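Local coordinates for malonyl coenzyme A-acyl carrier protein transacylase (Helicobacter pylori, PDB 2H1Y) that probably catalyses transfer of the malonyl group from malonyl-CoA to holo acyl carrier protein, releasing coenzyme A, at residues K227-K232 and A250-L255; E244-K249 and E254-Q259; P300-G305 and D311-F316. All coordinates share one frame; numbering follows the deposited sequence.

Contact 1. Residues K227-K232 and A250-L255; sequences KSLKDK and AKAVEL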
loop_
_atom_site.group_PDB
_atom_site.type_symbol
_atom_site.label_atom_id
_atom_site.label_comp_id
_atom_site.label_asym_id
_atom_site.label_seq_id
_atom_site.Cartn_x
_atom_site.Cartn_y
_atom_site.Cartn_z
ATOM N N LYS A 227 7.070 17.594 -9.305
ATOM C CA LYS A 227 7.260 18.718 -8.409
ATOM C C LYS A 227 7.696 18.272 -7.006
ATOM O O LYS A 227 8.332 19.039 -6.294
ATOM C CB LYS A 227 5.960 19.521 -8.373
ATOM C CG LYS A 227 5.950 20.809 -7.601
ATOM C CD LYS A 227 4.490 21.152 -7.267
ATOM C CE LYS A 227 4.376 22.332 -6.309
ATOM N NZ LYS A 227 3.288 22.089 -5.316
ATOM N N SER A 228 7.382 17.038 -6.618
ATOM C CA SER A 228 7.587 16.600 -5.227
ATOM C C SER A 228 8.770 15.674 -4.955
ATOM O O SER A 228 9.322 15.681 -3.849
ATOM C CB SER A 228 6.310 15.952 -4.682
ATOM O OG SER A 228 5.315 16.930 -4.426
ATOM N N LEU A 229 9.139 14.864 -5.948
ATOM C CA LEU A 229 10.233 13.909 -5.794
ATOM C C LEU A 229 11.622 14.533 -5.867
ATOM O O LEU A 229 11.928 15.321 -6.770
ATOM C CB LEU A 229 10.132 12.792 -6.833
ATOM C CG LEU A 229 8.868 11.935 -6.871
ATOM C CD1 LEU A 229 8.821 11.172 -8.173
ATOM C CD2 LEU A 229 8.816 10.991 -5.680
ATOM N N LYS A 230 12.457 14.164 -4.901
ATOM C CA LYS A 230 13.869 14.418 -4.984
ATOM C C LYS A 230 14.465 13.209 -5.683
ATOM O O LYS A 230 13.776 12.218 -5.917
ATOM C CB LYS A 230 14.461 14.547 -3.593
ATOM C CG LYS A 230 15.238 15.826 -3.392
ATOM C CD LYS A 230 14.472 16.844 -2.513
ATOM C CE LYS A 230 14.848 16.724 -1.015
ATOM N NZ LYS A 230 14.475 15.403 -0.393
ATOM N N ASP A 231 15.747 13.282 -6.022
ATOM C CA ASP A 231 16.418 12.141 -6.619
ATOM C C ASP A 231 17.375 11.534 -5.606
ATOM O O ASP A 231 18.590 11.727 -5.667
ATOM C CB ASP A 231 17.165 12.563 -7.871
ATOM C CG ASP A 231 17.549 11.391 -8.735
ATOM O OD1 ASP A 231 17.216 10.231 -8.394
ATOM O OD2 ASP A 231 18.190 11.639 -9.773
ATOM N N LYS A 232 16.812 10.818 -4.653
ATOM C CA LYS A 232 17.596 10.245 -3.583
ATOM C C LYS A 232 16.891 8.978 -3.146
ATOM O O LYS A 232 15.729 9.010 -2.759
ATOM C CB LYS A 232 17.754 11.243 -2.433
ATOM C CG LYS A 232 18.663 10.747 -1.322
ATOM C CD LYS A 232 19.345 11.877 -0.553
ATOM C CE LYS A 232 20.745 12.166 -1.130
ATOM N NZ LYS A 232 21.533 10.901 -1.354
ATOM N N ALA A 250 13.057 9.793 -12.340
ATOM C CA ALA A 250 12.411 9.637 -13.637
ATOM C C ALA A 250 11.540 8.389 -13.639
ATOM O O ALA A 250 10.378 8.416 -14.044
ATOM C CB ALA A 250 13.459 9.576 -14.739
ATOM N N LYS A 251 12.111 7.299 -13.165
ATOM C CA LYS A 251 11.425 6.030 -13.088
ATOM C C LYS A 251 10.262 6.050 -12.081
ATOM O O LYS A 251 9.137 5.672 -12.417
ATOM C CB LYS A 251 12.438 4.927 -12.787
ATOM C CG LYS A 251 13.120 4.378 -14.040
ATOM C CD LYS A 251 12.146 3.466 -14.776
ATOM C CE LYS A 251 12.660 3.011 -16.118
ATOM N NZ LYS A 251 11.522 2.361 -16.823
ATOM N N ALA A 252 10.521 6.519 -10.866
ATOM C CA ALA A 252 9.436 6.726 -9.907
ATOM C C ALA A 252 8.258 7.512 -10.507
ATOM O O ALA A 252 7.113 7.056 -10.408
ATOM C CB ALA A 252 9.949 7.396 -8.635
ATOM N N VAL A 253 8.538 8.669 -11.132
ATOM C CA VAL A 253 7.499 9.503 -11.780
ATOM C C VAL A 253 6.692 8.640 -12.715
ATOM O O VAL A 253 5.471 8.605 -12.623
ATOM C CB VAL A 253 8.060 10.731 -12.598
ATOM C CG1 VAL A 253 6.932 11.445 -13.383
ATOM C CG2 VAL A 253 8.788 11.738 -11.696
ATOM N N GLU A 254 7.398 7.924 -13.589
ATOM C CA GLU A 254 6.784 7.047 -14.556
ATOM C C GLU A 254 6.019 5.890 -13.895
ATOM O O GLU A 254 4.871 5.602 -14.251
ATOM C CB GLU A 254 7.861 6.512 -15.506
ATOM C CG GLU A 254 7.330 5.522 -16.539
ATOM C CD GLU A 254 8.421 4.806 -17.318
ATOM O OE1 GLU A 254 9.557 5.323 -17.430
ATOM O OE2 GLU A 254 8.130 3.709 -17.837
ATOM N N LEU A 255 6.652 5.226 -12.939
ATOM C CA LEU A 255 6.076 4.008 -12.375
ATOM C C LEU A 255 4.938 4.209 -11.343
ATOM O O LEU A 255 3.963 3.437 -11.344
ATOM C CB LEU A 255 7.173 3.057 -11.892
ATOM C CG LEU A 255 7.937 2.492 -13.105
ATOM C CD1 LEU A 255 9.249 1.885 -12.731
ATOM C CD2 LEU A 255 7.082 1.496 -13.923
#

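Contact 2. Residues E244-K249 and E254-Q259; sequences EAYHNK and ELLSLQ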
loop_
_atom_site.group_PDB
_atom_site.type_symbol
_atom_site.label_atom_id
_atom_site.label_comp_id
_atom_site.label_asym_id
_atom_site.label_seq_id
_atom_site.Cartn_x
_atom_site.Cartn_y
_atom_site.Cartn_z
ATOM N N GLU A 244 9.448 -4.744 -11.759
ATOM C CA GLU A 244 10.855 -4.436 -11.982
ATOM C C GLU A 244 11.303 -3.367 -10.979
ATOM O O GLU A 244 10.571 -2.419 -10.722
ATOM C CB GLU A 244 11.078 -3.958 -13.429
ATOM C CG GLU A 244 10.715 -5.020 -14.509
ATOM C CD GLU A 244 10.566 -4.452 -15.938
ATOM O OE1 GLU A 244 9.926 -3.381 -16.109
ATOM O OE2 GLU A 244 11.080 -5.096 -16.895
ATOM N N ALA A 245 12.503 -3.542 -10.412
ATOM C CA ALA A 245 13.094 -2.608 -9.448
ATOM C C ALA A 245 13.435 -1.271 -10.071
ATOM O O ALA A 245 13.731 -1.217 -11.249
ATOM C CB ALA A 245 14.353 -3.216 -8.832
ATOM N N TYR A 246 13.392 -0.202 -9.268
ATOM C CA TYR A 246 13.788 1.153 -9.676
ATOM C C TYR A 246 14.304 1.984 -8.513
ATOM O O TYR A 246 13.958 1.733 -7.360
ATOM C CB TYR A 246 12.667 1.895 -10.407
ATOM C CG TYR A 246 11.423 2.197 -9.591
ATOM C CD1 TYR A 246 10.390 1.242 -9.461
ATOM C CD2 TYR A 246 11.243 3.446 -8.984
ATOM C CE1 TYR A 246 9.236 1.521 -8.739
ATOM C CE2 TYR A 246 10.079 3.725 -8.236
ATOM C CZ TYR A 246 9.084 2.761 -8.132
ATOM O OH TYR A 246 7.945 3.023 -7.417
ATOM N N HIS A 247 15.127 2.982 -8.829
ATOM C CA HIS A 247 15.877 3.729 -7.815
ATOM C C HIS A 247 16.216 5.163 -8.242
ATOM O O HIS A 247 17.251 5.704 -7.809
ATOM C CB HIS A 247 17.170 2.977 -7.499
ATOM C CG HIS A 247 17.930 2.585 -8.724
ATOM N ND1 HIS A 247 17.442 1.668 -9.637
ATOM C CD2 HIS A 247 19.112 3.022 -9.221
ATOM C CE1 HIS A 247 18.304 1.537 -10.629
ATOM N NE2 HIS A 247 19.324 2.349 -10.402
ATOM N N ASN A 248 15.378 5.760 -9.098
ATOM C CA ASN A 248 15.504 7.196 -9.434
ATOM C C ASN A 248 14.189 7.937 -9.681
ATOM O O ASN A 248 13.115 7.317 -9.760
ATOM C CB ASN A 248 16.513 7.454 -10.574
ATOM C CG ASN A 248 16.174 6.712 -11.835
ATOM O OD1 ASN A 248 16.926 5.850 -12.243
ATOM N ND2 ASN A 248 15.036 7.026 -12.453
ATOM N N LYS A 249 14.293 9.258 -9.822
ATOM C CA LYS A 249 13.132 10.135 -9.950
ATOM C C LYS A 249 12.348 9.891 -11.222
ATOM O O LYS A 249 11.114 9.785 -11.191
ATOM C CB LYS A 249 13.549 11.600 -9.879
ATOM C CG LYS A 249 12.410 12.562 -10.111
ATOM C CD LYS A 249 12.674 13.916 -9.500
ATOM C CE LYS A 249 11.570 14.878 -9.946
ATOM N NZ LYS A 249 11.715 16.246 -9.367
ATOM N N GLU A 254 7.398 7.924 -13.589
ATOM C CA GLU A 254 6.784 7.047 -14.556
ATOM C C GLU A 254 6.019 5.890 -13.895
ATOM O O GLU A 254 4.871 5.602 -14.251
ATOM C CB GLU A 254 7.861 6.512 -15.506
ATOM C CG GLU A 254 7.330 5.522 -16.539
ATOM C CD GLU A 254 8.421 4.806 -17.318
ATOM O OE1 GLU A 254 9.557 5.323 -17.430
ATOM O OE2 GLU A 254 8.130 3.709 -17.837
ATOM N N LEU A 255 6.652 5.226 -12.939
ATOM C CA LEU A 255 6.076 4.008 -12.375
ATOM C C LEU A 255 4.938 4.209 -11.343
ATOM O O LEU A 255 3.963 3.437 -11.344
ATOM C CB LEU A 255 7.173 3.057 -11.892
ATOM C CG LEU A 255 7.937 2.492 -13.105
ATOM C CD1 LEU A 255 9.249 1.885 -12.731
ATOM C CD2 LEU A 255 7.082 1.496 -13.923
ATOM N N LEU A 256 5.039 5.248 -10.510
ATOM C CA LEU A 256 3.940 5.611 -9.613
ATOM C C LEU A 256 2.749 6.175 -10.384
ATOM O O LEU A 256 1.643 6.200 -9.846
ATOM C CB LEU A 256 4.387 6.599 -8.530
ATOM C CG LEU A 256 5.305 6.087 -7.410
ATOM C CD1 LEU A 256 5.701 7.187 -6.444
ATOM C CD2 LEU A 256 4.684 4.905 -6.626
ATOM N N SER A 257 2.968 6.617 -11.632
ATOM C CA SER A 257 1.877 7.109 -12.501
ATOM C C SER A 257 1.120 5.917 -13.022
ATOM O O SER A 257 -0.088 5.793 -12.858
ATOM C CB SER A 257 2.405 7.826 -13.754
ATOM O OG SER A 257 3.027 9.068 -13.495
ATOM N N LEU A 258 1.878 5.052 -13.672
ATOM C CA LEU A 258 1.363 3.920 -14.394
ATOM C C LEU A 258 0.646 2.923 -13.465
ATOM O O LEU A 258 -0.352 2.288 -13.856
ATOM C CB LEU A 258 2.540 3.261 -15.126
ATOM C CG LEU A 258 2.302 2.461 -16.401
ATOM C CD1 LEU A 258 2.601 0.962 -16.180
ATOM C CD2 LEU A 258 0.910 2.715 -17.027
ATOM N N GLN A 259 1.160 2.810 -12.244
ATOM C CA GLN A 259 0.573 1.977 -11.209
ATOM C C GLN A 259 -0.948 2.126 -11.167
ATOM O O GLN A 259 -1.671 1.125 -11.228
ATOM C CB GLN A 259 1.184 2.348 -9.855
ATOM C CG GLN A 259 0.941 1.326 -8.767
ATOM C CD GLN A 259 0.665 1.978 -7.446
ATOM O OE1 GLN A 259 -0.215 2.840 -7.332
ATOM N NE2 GLN A 259 1.424 1.589 -6.436
#

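Contact 3. Residues P300-G305 and D311-F316; sequences PTISVG and DEAIEF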
loop_
_atom_site.group_PDB
_atom_site.type_symbol
_atom_site.label_atom_id
_atom_site.label_comp_id
_atom_site.label_asym_id
_atom_site.label_seq_id
_atom_site.Cartn_x
_atom_site.Cartn_y
_atom_site.Cartn_z
ATOM N N PRO A 300 9.726 -15.447 7.066
ATOM C CA PRO A 300 8.889 -14.732 8.030
ATOM C C PRO A 300 8.673 -13.259 7.686
ATOM O O PRO A 300 9.431 -12.660 6.887
ATOM C CB PRO A 300 9.668 -14.868 9.356
ATOM C CG PRO A 300 10.789 -15.863 9.083
ATOM C CD PRO A 300 11.067 -15.736 7.613
ATOM N N THR A 301 7.611 -12.714 8.279
ATOM C CA THR A 301 7.288 -11.310 8.219
ATOM C C THR A 301 6.988 -10.891 9.647
ATOM O O THR A 301 5.991 -11.317 10.229
ATOM C CB THR A 301 6.039 -11.020 7.323
ATOM O OG1 THR A 301 6.276 -11.427 5.969
ATOM C CG2 THR A 301 5.712 -9.538 7.332
ATOM N N ILE A 302 7.859 -10.081 10.227
ATOM C CA ILE A 302 7.553 -9.421 11.488
ATOM C C ILE A 302 6.774 -8.170 11.140
ATOM O O ILE A 302 7.221 -7.376 10.306
ATOM C CB ILE A 302 8.841 -9.012 12.231
ATOM C CG1 ILE A 302 9.677 -10.242 12.540
ATOM C CG2 ILE A 302 8.503 -8.223 13.509
ATOM C CD1 ILE A 302 11.073 -10.100 12.099
ATOM N N SER A 303 5.610 -7.998 11.750
ATOM C CA SER A 303 4.830 -6.797 11.503
ATOM C C SER A 303 5.190 -5.757 12.539
ATOM O O SER A 303 5.238 -6.037 13.722
ATOM C CB SER A 303 3.310 -7.067 11.429
ATOM O OG SER A 303 2.897 -8.071 12.338
ATOM N N VAL A 304 5.495 -4.557 12.076
ATOM C CA VAL A 304 5.931 -3.474 12.943
ATOM C C VAL A 304 4.863 -2.386 12.891
ATOM O O VAL A 304 4.970 -1.417 12.125
ATOM C CB VAL A 304 7.290 -2.908 12.476
ATOM C CG1 VAL A 304 7.842 -1.909 13.492
ATOM C CG2 VAL A 304 8.295 -4.050 12.213
ATOM N N GLY A 305 3.817 -2.562 13.687
ATOM C CA GLY A 305 2.778 -1.545 13.800
ATOM C C GLY A 305 2.591 -1.083 15.230
ATOM O O GLY A 305 1.856 -0.121 15.483
ATOM N N ASP A 311 9.693 -3.776 19.023
ATOM C CA ASP A 311 10.679 -4.450 19.856
ATOM C C ASP A 311 11.067 -5.796 19.300
ATOM O O ASP A 311 12.207 -6.225 19.454
ATOM C CB ASP A 311 10.153 -4.618 21.271
ATOM C CG ASP A 311 10.255 -3.349 22.074
ATOM O OD1 ASP A 311 10.086 -2.246 21.519
ATOM O OD2 ASP A 311 10.511 -3.451 23.280
ATOM N N GLU A 312 10.134 -6.451 18.623
ATOM C CA GLU A 312 10.448 -7.733 18.036
ATOM C C GLU A 312 11.371 -7.619 16.825
ATOM O O GLU A 312 12.261 -8.445 16.647
ATOM C CB GLU A 312 9.186 -8.494 17.689
ATOM C CG GLU A 312 9.495 -9.922 17.346
ATOM C CD GLU A 312 8.286 -10.656 16.868
ATOM O OE1 GLU A 312 8.466 -11.551 16.006
ATOM O OE2 GLU A 312 7.175 -10.333 17.364
ATOM N N ALA A 313 11.152 -6.604 15.996
ATOM C CA ALA A 313 12.045 -6.298 14.869
ATOM C C ALA A 313 13.468 -5.995 15.331
ATOM O O ALA A 313 14.420 -6.555 14.801
ATOM C CB ALA A 313 11.497 -5.140 14.062
ATOM N N ILE A 314 13.601 -5.117 16.326
ATOM C CA ILE A 314 14.905 -4.775 16.903
ATOM C C ILE A 314 15.667 -6.006 17.396
ATOM O O ILE A 314 16.853 -6.128 17.127
ATOM C CB ILE A 314 14.802 -3.775 18.081
ATOM C CG1 ILE A 314 14.109 -2.485 17.651
ATOM C CG2 ILE A 314 16.182 -3.450 18.610
ATOM C CD1 ILE A 314 13.683 -1.580 18.828
ATOM N N GLU A 315 14.998 -6.905 18.118
ATOM C CA GLU A 315 15.654 -8.133 18.618
ATOM C C GLU A 315 16.207 -8.931 17.469
ATOM O O GLU A 315 17.261 -9.533 17.585
ATOM C CB GLU A 315 14.684 -9.041 19.369
ATOM C CG GLU A 315 14.006 -8.410 20.555
ATOM C CD GLU A 315 13.073 -9.382 21.278
ATOM O OE1 GLU A 315 11.838 -9.101 21.343
ATOM O OE2 GLU A 315 13.590 -10.421 21.772
ATOM N N PHE A 316 15.480 -8.958 16.360
ATOM C CA PHE A 316 15.906 -9.786 15.254
ATOM C C PHE A 316 17.221 -9.265 14.687
ATOM O O PHE A 316 18.147 -10.045 14.424
ATOM C CB PHE A 316 14.852 -9.865 14.154
ATOM C CG PHE A 316 15.350 -10.558 12.933
ATOM C CD1 PHE A 316 15.212 -11.924 12.795
ATOM C CD2 PHE A 316 16.022 -9.853 11.947
ATOM C CE1 PHE A 316 15.707 -12.572 11.681
ATOM C CE2 PHE A 316 16.520 -10.505 10.831
ATOM C CZ PHE A 316 16.361 -11.866 10.704
#

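Contact 1. Residues K227-K232 and A250-L255
L229, the first residue to leave helical geometry after helix 218-228, meets A252 and V253 of helix 249-259 through a single methyl group. The apolar part is all there is between the side chains: CD1 of L229 lies 3.6 Å from CG2 of V253 and 4.0 Å from CB of A252, so the leucine ends against two successive helical residues. The same L229 CD1 is 3.9 Å from the backbone N of V253. With CG beside its own backbone N (chi1 -59°) and CD1 extended beyond it (chi2 165°), L229 reaches the helix at full length. The chi1 of V253 (173°) places CG1 anti to the backbone N and leaves CG2, beside that N, facing L229.

Polar links lie beside this patch. L229 O accepts a hydrogen bond from NZ of K249, which ties the end of the first helix to the start of the second, and D231 OD1 takes a weak one from K249 N. K230 forms a salt bridge with D118. The buried patch joins the turn after helix 218-228 to helix 249-259; V253 adds helix-to-helix contacts with Q222 and E226 of helix 218-228, and A252 rests on Y246 of strand 245-246.

Contact 2. Residues E244-K249 and E254-Q259
Y246 of the short strand 245-246 packs on L255 and L256 of helix 249-259, closing a tight strand-to-helix connection at one edge of the mixed sheet; N248 holds the N-cap position of that helix. The ring meets L255 mainly through one methyl: CD1 of L255 is 3.5 Å from CD1 of Y246 and 3.8 Å from its CG. A second part of the leucine covers a ring face, L255 CB standing 4.1 Å above the plane and displaced toward the rim. The two side chains slide past each other in opposite directions. In the plane of the ring, the carbonyl oxygen of E244 lies at its edge. Y246 CG sits between its own backbone N and carbonyl carbon (chi1 65°), which carries the ring across the helix surface and brings its hydroxyl to the next leucine.

L256 crosses the tyrosine at about a right angle, with CD2 3.8 Å and CG 4.0 Å from Y246 OH. The hydroxyl is therefore flanked by hydrocarbon, but it is hydrogen-bonded to OE1 of E107. The other carboxylate oxygen of E107 accepts a bond from NE2 of Q259, so one glutamate is bonded to a side chain of each segment. NE2 of Q259 also bonds to O of S104, in the GHSLG sequence that carries the nucleophile in this family. Q259 therefore probably lies beside the Ser-His pair of the family, S104 and H210, its backbone O holding the histidine ND1. Between sheet and helices, Y246 and L256 both rest on V111 of helix 105-116, L256 also touches L225 of helix 218-228, and strand 245-246 pairs with strand 236-238.

Contact 3. Residues P300-G305 and D311-F316
I302 contributes the largest share of the contact, meeting E312, A313 and F316. Its CG2 lies 4.0 Å from the backbone N of A313 and 4.3 Å from the alanine CB, and also meets the E312 carboxylate, while CD1 turns to CB of F316 at 4.3 Å. Toward the solvent-exposed side, the long chain of E312 crosses I302 obliquely, its OE1 also 3.9 Å from I302 CG1. E312 gets there because its CG is anti to the backbone N (chi1 -168°) and the chain stays extended beyond it, so the carboxylate flanks the isoleucine. V304 adds a second apolar point, CG2 to CB of A313 at 3.9 Å.

These side chains come from strand 301-304, the last in the parallel part of the mixed sheet, and from helix 307-320, which follows it and runs back across it as in a beta-alpha unit. The axes of the two short segments approach to 8.2 Å with an angle of 134° between their directions. Small A313 lets the helix come close, its CA being the nearest to that of I302.

Farther out, the strand is held by backbone hydrogen bonds to F280, E282 and G284, and I302 and F316 both touch I279. L87 of helix 69-90 backs A313, and the ring of F316 stacks with Y320; beyond the other face of the strand, T301 and S303 touch K290 of helix 288-294.

Overall arrangement
Contacts 1 and 2 form one neighbourhood, with centres 8 Å apart. The first segment of contact 2, 244-249, lies between the two segments of contact 1, and both contacts finish on helix 249-259, sharing E254 and L255. They touch directly where A252 CA lies 3.5 Å from Y246 CE2. Contact 3 comes later in the chain, its centre 30 Å from contact 1 and 28 Å from contact 2, with no touch. Contacts 2 and 3 nevertheless place helices against the two edge strands of one mixed sheet, 245-246 and 301-304, each helix following its strand in sequence. Contact 1 sets the turn after helix 218-228 against the same helix as contact 2.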